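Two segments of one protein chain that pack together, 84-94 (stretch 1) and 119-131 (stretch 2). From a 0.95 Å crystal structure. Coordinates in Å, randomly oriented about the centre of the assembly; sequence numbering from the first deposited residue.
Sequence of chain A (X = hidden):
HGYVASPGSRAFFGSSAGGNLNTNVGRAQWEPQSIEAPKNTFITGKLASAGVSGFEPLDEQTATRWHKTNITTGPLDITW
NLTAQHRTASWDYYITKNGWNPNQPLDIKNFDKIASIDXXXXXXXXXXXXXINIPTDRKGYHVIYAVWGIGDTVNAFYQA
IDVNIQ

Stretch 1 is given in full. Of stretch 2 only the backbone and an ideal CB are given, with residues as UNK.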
# COMPACT_ATOMS: atom_id res chain seq x y z
N ALA A 84 11.01 -11.11 4.33
CA ALA A 84 10.92 -12.53 4.54
C ALA A 84 10.04 -13.07 3.39
O ALA A 84 8.88 -12.70 3.32
CB ALA A 84 10.37 -12.82 5.92
N GLN A 85 10.62 -13.90 2.57
CA GLN A 85 9.88 -14.38 1.40
C GLN A 85 8.95 -15.52 1.91
O GLN A 85 9.41 -16.41 2.53
CB GLN A 85 10.83 -14.82 0.31
CG GLN A 85 11.79 -13.77 -0.15
CD GLN A 85 13.02 -14.45 -0.72
OE1 GLN A 85 14.00 -14.60 0.04
NE2 GLN A 85 12.98 -14.94 -1.96
N HIS A 86 7.68 -15.45 1.69
CA HIS A 86 6.73 -16.54 1.95
C HIS A 86 6.06 -16.99 0.69
O HIS A 86 5.87 -16.15 -0.17
CB HIS A 86 5.54 -16.10 2.80
CG HIS A 86 5.93 -16.06 4.20
ND1 HIS A 86 5.42 -16.92 5.14
CD2 HIS A 86 6.83 -15.28 4.84
CE1 HIS A 86 6.00 -16.63 6.33
NE2 HIS A 86 6.85 -15.65 6.14
N ARG A 87 5.70 -18.27 0.68
CA ARG A 87 4.76 -18.74 -0.33
C ARG A 87 3.60 -17.75 -0.33
O ARG A 87 3.19 -17.33 0.76
CB ARG A 87 4.26 -20.18 0.03
CG ARG A 87 5.33 -21.23 -0.02
CD ARG A 87 4.91 -22.68 0.01
NE ARG A 87 6.14 -23.40 -0.43
CZ ARG A 87 6.57 -23.69 -1.64
NH1 ARG A 87 5.92 -23.38 -2.75
NH2 ARG A 87 7.73 -24.33 -1.76
N THR A 88 3.17 -17.41 -1.53
CA THR A 88 2.20 -16.36 -1.72
C THR A 88 0.88 -16.86 -2.33
O THR A 88 0.90 -17.58 -3.33
CB THR A 88 2.81 -15.30 -2.61
OG1 THR A 88 3.91 -14.71 -1.91
CG2 THR A 88 1.84 -14.17 -2.90
N ALA A 89 -0.23 -16.44 -1.74
CA ALA A 89 -1.56 -16.71 -2.29
C ALA A 89 -1.96 -15.70 -3.35
O ALA A 89 -2.52 -16.10 -4.38
CB ALA A 89 -2.62 -16.71 -1.19
N SER A 90 -1.72 -14.41 -3.14
CA SER A 90 -2.34 -13.40 -3.94
C SER A 90 -1.69 -12.07 -3.76
O SER A 90 -1.05 -11.78 -2.76
CB SER A 90 -3.81 -13.26 -3.50
OG SER A 90 -3.89 -13.03 -2.12
N TRP A 91 -1.92 -11.20 -4.77
CA TRP A 91 -1.55 -9.77 -4.72
C TRP A 91 -2.76 -9.03 -5.23
O TRP A 91 -3.21 -9.26 -6.36
CB TRP A 91 -0.35 -9.47 -5.58
CG TRP A 91 0.84 -10.39 -5.45
CD1 TRP A 91 1.05 -11.61 -6.06
CD2 TRP A 91 2.00 -10.13 -4.65
NE1 TRP A 91 2.25 -12.11 -5.70
CE2 TRP A 91 2.86 -11.22 -4.83
CE3 TRP A 91 2.38 -9.09 -3.83
CZ2 TRP A 91 4.10 -11.29 -4.18
CZ3 TRP A 91 3.61 -9.15 -3.21
CH2 TRP A 91 4.48 -10.24 -3.37
N ASP A 92 -3.31 -8.11 -4.43
CA ASP A 92 -4.49 -7.34 -4.81
C ASP A 92 -4.19 -5.86 -4.74
O ASP A 92 -3.45 -5.41 -3.87
CB ASP A 92 -5.68 -7.64 -3.89
CG ASP A 92 -6.15 -9.07 -4.01
OD1 ASP A 92 -6.71 -9.40 -5.07
OD2 ASP A 92 -5.98 -9.79 -3.06
N TYR A 93 -4.79 -5.10 -5.65
CA TYR A 93 -4.57 -3.66 -5.72
C TYR A 93 -5.87 -2.94 -5.91
O TYR A 93 -6.71 -3.33 -6.73
CB TYR A 93 -3.62 -3.32 -6.87
CG TYR A 93 -2.25 -3.91 -6.73
CD1 TYR A 93 -1.97 -5.21 -7.15
CD2 TYR A 93 -1.21 -3.21 -6.15
CE1 TYR A 93 -0.71 -5.74 -7.02
CE2 TYR A 93 0.03 -3.74 -6.02
CZ TYR A 93 0.30 -5.02 -6.46
OH TYR A 93 1.59 -5.48 -6.28
N TYR A 94 -6.01 -1.83 -5.17
CA TYR A 94 -7.15 -0.94 -5.18
C TYR A 94 -6.68 0.48 -5.38
O TYR A 94 -5.54 0.79 -5.00
CB TYR A 94 -7.91 -1.05 -3.84
CG TYR A 94 -8.30 -2.44 -3.42
CD1 TYR A 94 -7.34 -3.28 -2.80
CD2 TYR A 94 -9.56 -2.95 -3.61
CE1 TYR A 94 -7.66 -4.55 -2.39
CE2 TYR A 94 -9.87 -4.27 -3.21
CZ TYR A 94 -8.88 -5.05 -2.60
OH TYR A 94 -9.22 -6.35 -2.22
N UNK A 119 -0.85 -15.71 -6.70
CA UNK A 119 0.46 -16.03 -6.28
C UNK A 119 0.94 -17.44 -6.51
O UNK A 119 2.12 -17.75 -6.48
CB UNK A 119 0.57 -15.71 -4.79
N UNK A 120 -0.02 -18.33 -6.74
CA UNK A 120 0.21 -19.77 -7.08
C UNK A 120 0.99 -20.53 -6.03
O UNK A 120 1.59 -21.56 -6.31
CB UNK A 120 0.96 -19.88 -8.41
N UNK A 121 0.96 -20.04 -4.79
CA UNK A 121 1.67 -20.70 -3.69
C UNK A 121 3.15 -20.81 -3.97
O UNK A 121 3.90 -21.70 -3.57
CB UNK A 121 1.09 -22.09 -3.44
N UNK A 122 3.63 -19.86 -4.77
CA UNK A 122 5.07 -19.91 -4.97
C UNK A 122 5.79 -18.95 -4.02
O UNK A 122 5.22 -17.95 -3.53
CB UNK A 122 5.41 -19.58 -6.42
N UNK A 123 7.06 -19.18 -3.81
CA UNK A 123 7.90 -18.32 -3.02
C UNK A 123 8.50 -17.23 -3.93
O UNK A 123 9.25 -17.52 -4.86
CB UNK A 123 8.99 -19.13 -2.32
N UNK A 124 8.16 -16.01 -3.70
CA UNK A 124 8.64 -14.95 -4.59
C UNK A 124 10.09 -14.61 -4.29
O UNK A 124 10.58 -14.95 -3.20
CB UNK A 124 7.77 -13.70 -4.46
N UNK A 125 10.71 -13.94 -5.25
CA UNK A 125 12.03 -13.34 -5.00
C UNK A 125 11.90 -12.20 -3.99
O UNK A 125 10.82 -11.70 -3.72
CB UNK A 125 12.65 -12.83 -6.30
N UNK A 126 13.03 -11.71 -3.49
CA UNK A 126 13.04 -10.61 -2.57
C UNK A 126 12.58 -9.31 -3.23
O UNK A 126 12.14 -8.43 -2.51
CB UNK A 126 14.44 -10.44 -1.98
N UNK A 127 12.73 -9.17 -4.52
CA UNK A 127 12.22 -8.07 -5.29
C UNK A 127 11.14 -8.61 -6.24
O UNK A 127 11.41 -9.51 -7.04
CB UNK A 127 13.35 -7.37 -6.05
N UNK A 128 9.91 -8.12 -6.11
CA UNK A 128 8.79 -8.59 -6.91
C UNK A 128 8.23 -7.42 -7.71
O UNK A 128 7.80 -6.45 -7.13
CB UNK A 128 7.71 -9.22 -6.03
N UNK A 129 8.27 -7.52 -9.00
CA UNK A 129 7.82 -6.44 -9.92
C UNK A 129 6.57 -6.93 -10.63
O UNK A 129 6.55 -8.02 -11.22
CB UNK A 129 8.90 -6.06 -10.93
N UNK A 130 5.51 -6.13 -10.57
CA UNK A 130 4.22 -6.40 -11.18
C UNK A 130 3.77 -5.18 -11.91
O UNK A 130 4.32 -4.11 -11.72
CB UNK A 130 3.18 -6.83 -10.14
N UNK A 131 2.81 -5.33 -12.81
CA UNK A 131 2.26 -4.22 -13.53
C UNK A 131 0.75 -4.16 -13.33
O UNK A 131 0.11 -5.19 -13.52
CB UNK A 131 2.61 -4.32 -15.02

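Position 119 lies against the backbone of stretch 1. An ideal CB at 119 would sit 2.4 Å from Thr-88 O and 2.9 Å from Ala-89 C, and both are clashes. Only a residue without a side chain fits. The residue is Gly-119. Its N donates to Ala-89 O at 2.9 Å, and its CA makes a CA-H...O contact with Thr-88 O at 3.4 Å.

Position 120 points away, with nothing of stretch 1 near its CB. Phi/psi of 59/23 is left-handed, the first of two such residues in a type I' turn from 119 to 122. Asn, Asp or Gly would be the usual choices, but a long polar chain is possible. The residue is Lys-120; its side chain makes no close contact with stretch 1.

Position 121 is also left-handed, at 58/28. Its N gives a weak hydrogen bond to Thr-88 O at 2.9 Å, and its O accepts from Arg-87 NH1 at 2.8 Å. The CB points away, so Gly, Asn or a flexible polar chain would suit. The residue is Gln-121. Its side chain folds back, bringing OE1 to 3.7 Å from Arg-87 CB.

Position 122 has extended angles. Its N closes the turn on the O of 119 at 3.1 Å. Its O accepts from Thr-88 N at 2.9 Å. The ideal CB is 5.3 Å from Arg-87 NH1, so many polar residues would be tolerated. The residue is Glu-122. Its side chain makes no close contact with stretch 1 and forms no salt bridge with Arg-87.

Position 123 points sideways, near the aliphatic parts of Gln-85 and Arg-87. A beta-branched or other medium apolar residue would suit. The residue is Val-123. CG1 lies 3.9 Å from Gln-85 CB. CG2 is 3.6 Å from Arg-87 CG and covers one face of the guanidinium.

Position 124 has phi -77, its ideal CB is 4.4 Å from Trp-91 CZ2, and its O accepts from Gln-85 NE2 at 2.7 Å. A compact apolar residue or a proline would fit. The residue is Pro-124. CB meets the edge of the Trp-91 ring, and CD approaches His-86 O at 2.9 Å.

Position 125 points away; small polar residues would do. It is Asn-125. Position 126 points sideways, its CB 4.4 Å from Gln-85 CD, so a methylene stem suits. It is Lys-126, whose CG lies 3.4 Å from Gln-85 OE1.

Position 127 is out of reach; beta-branched residues suit its extended angles. It is Val-127. Position 128 points toward Trp-91, inviting an apolar residue. It is Val-128, with CG1 over one ring face, 4.0 Å from Trp-91 CZ2. Position 129 points away; long polar chains would do. It is Lys-129.

Position 130 points toward Tyr-93 OH, 4.4 Å from its CB. A polar chain with an acceptor suits. The residue is Gln-130: OE1 accepts from Tyr-93 OH at 2.7 Å, while NE2 lies over a face of Trp-91, 3.2 Å from CD1. Position 131 points away; many residues would do. It is Thr-131.

Stretch 2 (119-131) GKQEVPNKVVKQT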
# COMPACT_ATOMS: atom_id res chain seq x y z
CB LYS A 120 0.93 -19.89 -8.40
CG LYS A 120 0.01 -19.39 -9.53
CD LYS A 120 0.67 -19.26 -10.89
CE LYS A 120 1.41 -17.93 -10.98
NZ LYS A 120 2.08 -17.55 -12.27
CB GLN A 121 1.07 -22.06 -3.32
CG GLN A 121 -0.33 -21.94 -2.68
CD GLN A 121 -0.25 -21.35 -1.29
OE1 GLN A 121 0.77 -21.14 -0.68
NE2 GLN A 121 -1.40 -21.01 -0.88
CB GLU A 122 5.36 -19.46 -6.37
CG GLU A 122 4.55 -20.15 -7.46
CD GLU A 122 4.88 -19.35 -8.74
OE1 GLU A 122 5.30 -18.17 -8.62
OE2 GLU A 122 4.71 -19.95 -9.82
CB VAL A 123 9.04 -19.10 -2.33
CG1 VAL A 123 9.91 -18.13 -1.52
CG2 VAL A 123 8.42 -20.17 -1.47
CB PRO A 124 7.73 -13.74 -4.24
CG PRO A 124 7.26 -14.06 -2.86
CD PRO A 124 7.28 -15.54 -2.66
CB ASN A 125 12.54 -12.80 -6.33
CG ASN A 125 12.95 -13.93 -7.25
OD1 ASN A 125 13.30 -15.05 -6.89
ND2 ASN A 125 12.90 -13.58 -8.51
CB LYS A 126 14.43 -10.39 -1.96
CG LYS A 126 14.83 -11.50 -0.98
CD LYS A 126 16.17 -11.12 -0.37
CE LYS A 126 17.35 -11.75 -1.12
NZ LYS A 126 18.37 -12.48 -0.29
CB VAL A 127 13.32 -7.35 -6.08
CG1 VAL A 127 12.74 -6.25 -6.92
CG2 VAL A 127 14.34 -6.82 -5.14
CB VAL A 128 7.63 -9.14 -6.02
CG1 VAL A 128 6.48 -9.59 -6.91
CG2 VAL A 128 8.09 -10.32 -5.22
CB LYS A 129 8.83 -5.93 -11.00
CG LYS A 129 8.36 -4.68 -11.88
CD LYS A 129 9.42 -4.11 -12.77
CE LYS A 129 9.37 -4.88 -14.10
NZ LYS A 129 10.73 -4.91 -14.70
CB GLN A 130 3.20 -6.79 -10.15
CG GLN A 130 3.65 -8.03 -9.41
CD GLN A 130 2.69 -8.46 -8.33
OE1 GLN A 130 1.94 -7.70 -7.72
NE2 GLN A 130 2.74 -9.74 -8.05
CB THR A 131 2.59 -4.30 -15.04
OG1 THR A 131 4.03 -4.42 -15.15
CG2 THR A 131 2.04 -3.11 -15.79
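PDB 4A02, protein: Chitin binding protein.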